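Local coordinates for XC6422 protein (Xanthomonas campestris, PDB 2FUK) that is probably a small serine hydrolase of the alpha/beta-hydrolase fold, built without a lid, at residues His44-Ser47 against Thr48-Gly51; Gln172-Tyr175 against Asp176-Glu179. All blocks are in the same frame, centred on the assembly; numbering follows the deposited sequence.

Contact 1 (His44-Ser47 against Thr48-Gly51); sequences HPLS and TEGG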
ATOM      1  N   HIS A  44     -10.108  12.356 -12.876  1.00  5.87           N
ATOM      2  CA  HIS A  44      -9.191  13.359 -12.344  1.00  6.54           C
ATOM      3  C   HIS A  44      -9.777  14.761 -12.118  1.00  6.45           C
ATOM      4  O   HIS A  44     -10.869  15.083 -12.593  1.00  7.44           O
ATOM      5  CB  HIS A  44      -7.941  13.440 -13.245  1.00  5.91           C
ATOM      6  CG  HIS A  44      -8.176  14.102 -14.568  1.00  5.79           C
ATOM      7  ND1 HIS A  44      -8.119  13.425 -15.768  1.00  8.54           N
ATOM      8  CD2 HIS A  44      -8.442  15.392 -14.879  1.00  4.04           C
ATOM      9  CE1 HIS A  44      -8.338  14.272 -16.759  1.00  4.70           C
ATOM     10  NE2 HIS A  44      -8.538  15.473 -16.245  1.00  8.84           N
ATOM     11  N   PRO A  45      -9.049  15.613 -11.375  1.00  7.44           N
ATOM     12  CA  PRO A  45      -9.477  16.981 -11.067  1.00  7.42           C
ATOM     13  C   PRO A  45      -9.346  17.982 -12.215  1.00  9.18           C
ATOM     14  O   PRO A  45      -8.859  17.636 -13.293  1.00  7.67           O
ATOM     15  CB  PRO A  45      -8.615  17.337  -9.852  1.00  8.77           C
ATOM     16  CG  PRO A  45      -7.349  16.614 -10.127  1.00  7.83           C
ATOM     17  CD  PRO A  45      -7.845  15.261 -10.599  1.00  8.30           C
ATOM     18  N   LEU A  46      -9.769  19.223 -11.973  1.00 10.44           N
ATOM     19  CA  LEU A  46      -9.745  20.256 -13.010  1.00 12.98           C
ATOM     20  C   LEU A  46      -8.639  20.191 -14.032  1.00 15.56           C
ATOM     21  O   LEU A  46      -7.449  20.273 -13.711  1.00 14.78           O
ATOM     22  CB  LEU A  46      -9.774  21.660 -12.407  1.00 12.33           C
ATOM     23  CG  LEU A  46     -11.155  22.327 -12.428  1.00 15.21           C
ATOM     24  CD1 LEU A  46     -11.840  22.125 -13.779  1.00 14.75           C
ATOM     25  CD2 LEU A  46     -12.000  21.738 -11.332  1.00 17.95           C
ATOM     26  N   SER A  47      -9.069  20.064 -15.282  1.00 17.00           N
ATOM     27  CA  SER A  47      -8.182  19.978 -16.427  1.00 18.26           C
ATOM     28  C   SER A  47      -7.423  21.283 -16.616  1.00 18.89           C
ATOM     29  O   SER A  47      -6.233  21.285 -16.936  1.00 18.54           O
ATOM     30  CB  SER A  47      -8.999  19.675 -17.688  1.00 18.80           C
ATOM     31  OG  SER A  47      -9.777  18.489 -17.540  1.00 17.79           O
ATOM     32  N   THR A  48      -8.123  22.393 -16.409  1.00 18.81           N
ATOM     33  CA  THR A  48      -7.521  23.701 -16.570  1.00 20.42           C
ATOM     34  C   THR A  48      -6.462  23.997 -15.506  1.00 20.62           C
ATOM     35  O   THR A  48      -5.729  24.979 -15.628  1.00 22.62           O
ATOM     36  CB  THR A  48      -8.605  24.813 -16.588  1.00 20.15           C
ATOM     37  OG1 THR A  48      -9.362  24.784 -15.373  1.00 22.77           O
ATOM     38  CG2 THR A  48      -9.552  24.598 -17.764  1.00 21.17           C
ATOM     39  N   GLU A  49      -6.383  23.157 -14.471  1.00 19.89           N
ATOM     40  CA  GLU A  49      -5.379  23.328 -13.416  1.00 21.07           C
ATOM     41  C   GLU A  49      -4.498  22.075 -13.335  1.00 20.52           C
ATOM     42  O   GLU A  49      -4.047  21.571 -14.361  1.00 20.18           O
ATOM     43  CB  GLU A  49      -6.044  23.614 -12.069  1.00 22.75           C
ATOM     44  CG  GLU A  49      -6.561  25.038 -11.936  1.00 25.34           C
ATOM     45  CD  GLU A  49      -7.480  25.411 -13.060  1.00 26.47           C
ATOM     46  OE1 GLU A  49      -8.458  24.670 -13.271  1.00 27.56           O
ATOM     47  OE2 GLU A  49      -7.238  26.441 -13.741  1.00 29.43           O
ATOM     48  N   GLY A  50      -4.264  21.551 -12.134  1.00 22.42           N
ATOM     49  CA  GLY A  50      -3.407  20.377 -12.022  1.00 22.78           C
ATOM     50  C   GLY A  50      -4.028  18.992 -12.163  1.00 22.53           C
ATOM     51  O   GLY A  50      -3.637  18.069 -11.438  1.00 23.59           O
ATOM     52  N   GLY A  51      -4.943  18.811 -13.114  1.00 20.32           N
ATOM     53  CA  GLY A  51      -5.579  17.510 -13.248  1.00 15.71           C
ATOM     54  C   GLY A  51      -5.225  16.627 -14.432  1.00 12.91           C
ATOM     55  O   GLY A  51      -5.182  17.080 -15.577  1.00 14.21           O
TER
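H44 and P45 pack against G51 where the chain doubles back through a type I beta turn, L46 to E49, in the loop between strand 38-43 and helix 56-66. In alpha/beta hydrolases this loop commonly supplies an oxyanion-hole amide; consistent with such a setting, the P45 side chain touches the putative nucleophile elbow.

From its CB, the H44 side chain turns in between its own backbone N and carbonyl carbon (chi1 73°), which carries the imidazole across G51. H44 CG stands 3.9 Å from G51 C, and H44 CD2 comes closer, 3.5 Å from that carbon. G51 O lies over one face of the ring, 3.8 Å from H44 NE2, while S47 OG sits at the ring edge, in its plane. ND1 is hydrogen-bonded to the F75 carbonyl oxygen, which restrains the rotation of the ring, and the H44 and F77 rings meet edge-to-face.

The turn itself is closed by E49 N to L46 O, 3.2 Å with an N-H...O angle of 148°, the donor standing above the carbonyl plane. Beyond it, P45 CG rests 3.7 Å from G51 CA. That alpha carbon also makes a nearly linear CA-H...O contact: G51 CA lies 3.3 Å from P45 O, with 171° at the hydrogen.

Contact 2 (Gln172-Tyr175 against Asp176-Glu179); sequences QAVY and DWLE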
ATOM      1  N   GLN A 172     -17.654  22.774   4.866  1.00 13.14           N
ATOM      2  CA  GLN A 172     -18.991  23.038   5.374  1.00 13.32           C
ATOM      3  C   GLN A 172     -20.021  23.057   4.253  1.00 12.06           C
ATOM      4  O   GLN A 172     -21.183  22.710   4.466  1.00 13.10           O
ATOM      5  CB  GLN A 172     -19.032  24.351   6.160  1.00 14.77           C
ATOM      6  CG  GLN A 172     -20.287  24.501   7.006  1.00 18.04           C
ATOM      7  CD  GLN A 172     -20.512  23.305   7.918  1.00 19.72           C
ATOM      8  OE1 GLN A 172     -19.620  22.916   8.677  1.00 21.10           O
ATOM      9  NE2 GLN A 172     -21.705  22.715   7.850  1.00 21.13           N
ATOM     10  N   ALA A 173     -19.599  23.453   3.055  1.00 11.22           N
ATOM     11  CA  ALA A 173     -20.512  23.475   1.910  1.00 10.15           C
ATOM     12  C   ALA A 173     -20.897  22.038   1.555  1.00  9.43           C
ATOM     13  O   ALA A 173     -22.033  21.757   1.164  1.00  9.18           O
ATOM     14  CB  ALA A 173     -19.844  24.142   0.718  1.00 10.97           C
ATOM     15  N   VAL A 174     -19.928  21.137   1.677  1.00  8.51           N
ATOM     16  CA  VAL A 174     -20.156  19.729   1.394  1.00  8.03           C
ATOM     17  C   VAL A 174     -21.129  19.171   2.430  1.00  8.99           C
ATOM     18  O   VAL A 174     -22.130  18.541   2.087  1.00  9.13           O
ATOM     19  CB  VAL A 174     -18.832  18.931   1.461  1.00  6.93           C
ATOM     20  CG1 VAL A 174     -19.102  17.434   1.302  1.00  9.10           C
ATOM     21  CG2 VAL A 174     -17.890  19.421   0.367  1.00  9.12           C
ATOM     22  N   TYR A 175     -20.834  19.415   3.701  1.00  9.04           N
ATOM     23  CA  TYR A 175     -21.688  18.908   4.768  1.00  9.73           C
ATOM     24  C   TYR A 175     -23.099  19.494   4.704  1.00 10.97           C
ATOM     25  O   TYR A 175     -24.084  18.777   4.929  1.00 10.33           O
ATOM     26  CB  TYR A 175     -21.041  19.183   6.133  1.00  9.60           C
ATOM     27  CG  TYR A 175     -19.592  18.751   6.217  1.00  9.79           C
ATOM     28  CD1 TYR A 175     -19.135  17.635   5.509  1.00  8.37           C
ATOM     29  CD2 TYR A 175     -18.667  19.470   6.975  1.00  8.00           C
ATOM     30  CE1 TYR A 175     -17.798  17.253   5.547  1.00 10.38           C
ATOM     31  CE2 TYR A 175     -17.319  19.093   7.022  1.00 11.67           C
ATOM     32  CZ  TYR A 175     -16.894  17.984   6.301  1.00  9.95           C
ATOM     33  OH  TYR A 175     -15.569  17.611   6.312  1.00 11.26           O
ATOM     34  N   ASP A 176     -23.212  20.785   4.391  1.00 10.56           N
ATOM     35  CA  ASP A 176     -24.527  21.419   4.309  1.00 11.80           C
ATOM     36  C   ASP A 176     -25.364  20.769   3.211  1.00 11.73           C
ATOM     37  O   ASP A 176     -26.585  20.713   3.303  1.00 13.06           O
ATOM     38  CB  ASP A 176     -24.411  22.916   4.007  1.00 12.94           C
ATOM     39  CG  ASP A 176     -23.943  23.739   5.200  1.00 15.79           C
ATOM     40  OD1 ASP A 176     -23.849  23.200   6.327  1.00 16.09           O
ATOM     41  OD2 ASP A 176     -23.676  24.949   5.006  1.00 16.62           O
ATOM     42  N   TRP A 177     -24.693  20.295   2.165  1.00  9.81           N
ATOM     43  CA  TRP A 177     -25.362  19.649   1.046  1.00  9.31           C
ATOM     44  C   TRP A 177     -25.744  18.213   1.395  1.00  9.45           C
ATOM     45  O   TRP A 177     -26.878  17.784   1.163  1.00  9.93           O
ATOM     46  CB  TRP A 177     -24.440  19.685  -0.188  1.00  8.51           C
ATOM     47  CG  TRP A 177     -24.768  18.692  -1.265  1.00  9.28           C
ATOM     48  CD1 TRP A 177     -25.957  18.538  -1.913  1.00  7.76           C
ATOM     49  CD2 TRP A 177     -23.880  17.715  -1.818  1.00  9.72           C
ATOM     50  NE1 TRP A 177     -25.867  17.523  -2.838  1.00  9.85           N
ATOM     51  CE2 TRP A 177     -24.600  17.002  -2.799  1.00  9.90           C
ATOM     52  CE3 TRP A 177     -22.542  17.374  -1.579  1.00 10.01           C
ATOM     53  CZ2 TRP A 177     -24.026  15.964  -3.544  1.00 10.41           C
ATOM     54  CZ3 TRP A 177     -21.970  16.342  -2.321  1.00 10.35           C
ATOM     55  CH2 TRP A 177     -22.714  15.653  -3.289  1.00  9.54           C
ATOM     56  N   LEU A 178     -24.803  17.475   1.972  1.00 10.07           N
ATOM     57  CA  LEU A 178     -25.053  16.087   2.332  1.00  8.79           C
ATOM     58  C   LEU A 178     -26.149  15.912   3.377  1.00  8.72           C
ATOM     59  O   LEU A 178     -26.872  14.915   3.356  1.00  8.77           O
ATOM     60  CB  LEU A 178     -23.766  15.422   2.829  1.00  9.70           C
ATOM     61  CG  LEU A 178     -22.698  15.178   1.757  1.00  8.98           C
ATOM     62  CD1 LEU A 178     -21.506  14.442   2.375  1.00 11.36           C
ATOM     63  CD2 LEU A 178     -23.293  14.367   0.606  1.00 11.56           C
ATOM     64  N   GLU A 179     -26.289  16.878   4.280  1.00  9.28           N
ATOM     65  CA  GLU A 179     -27.301  16.755   5.324  1.00 10.91           C
ATOM     66  C   GLU A 179     -28.735  16.909   4.816  1.00 11.24           C
ATOM     67  O   GLU A 179     -29.685  16.685   5.566  1.00 11.45           O
ATOM     68  CB  GLU A 179     -27.026  17.756   6.456  1.00 12.22           C
ATOM     69  CG  GLU A 179     -27.005  19.220   6.029  1.00 15.86           C
ATOM     70  CD  GLU A 179     -26.693  20.174   7.180  1.00 15.18           C
ATOM     71  OE1 GLU A 179     -25.981  19.768   8.122  1.00 16.11           O
ATOM     72  OE2 GLU A 179     -27.148  21.337   7.134  1.00 18.57           O
TER
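Q172 and D176, one helical turn apart, are joined by a side-chain hydrogen bond from NE2 of Q172 to OD1 of D176, 2.7 Å long with an N-H...O angle of 161°. The two side chains cross at about a right angle. OD1 lies in the amide plane of Q172, but the amide nitrogen reaches it from above the carboxylate plane, the two planes being 52° apart. Q172 gets there with CG anti to its backbone N (chi1 -165°) and a bend at chi2 that brings the amide up to D176.

Beneath this pair run the i to i+4 backbone hydrogen bonds of helix 171-178. D176 N donates to Q172 O at 2.8 Å and L178 N to V174 O at 2.9 Å, while the bond from W177 N to A173 O is longer, 3.2 Å. On the inward side V174 and L178 run alongside one another, with CG1 of V174 4.0 Å from CD1 of L178. The other branch of L178, CD2, covers one face of the W177 ring near its margin, 3.7 Å above the plane; the W177 ring also meets F149.

Further out, D170 OD1 accepts a hydrogen bond from Q172 N near the start of the helix. Y175 OH is hydrogen-bonded to D164 OD2, and the side chains of Y175 and L178 pack on L187 of strand 186-190. The helix is the crossover of a beta-alpha-beta unit, between the parallel strands 158-163 and 186-190. Its chemistry is two-sided: apolar branches turn to the sheet, while exposed residues form an amide-carboxylate hydrogen bond, in which the N-H of a neutral amide would be expected to stabilise the carboxylate of D176 without neutralising it.

How the contacts relate
Contact 1 and contact 2 are separate pieces of one fold: their centres are 23 Å apart and their nearest atoms about 13 Å, without touching. Residues 44-51 follow strand 38-43, inside the central sheet, whereas residues 172-179 take in most of helix 171-178, which leads to strand 186-190 at one edge of it. Each has three buried and three exposed residues, but contact 2 lies farther from the chain centre, about 20 Å against 13 Å. Contact 1 is irregular and depends on ring-to-backbone packing beside the putative catalytic elements; contact 2 is regular, with repeated backbone hydrogen bonds, an amide-carboxylate hydrogen bond outside and aliphatic packing inside.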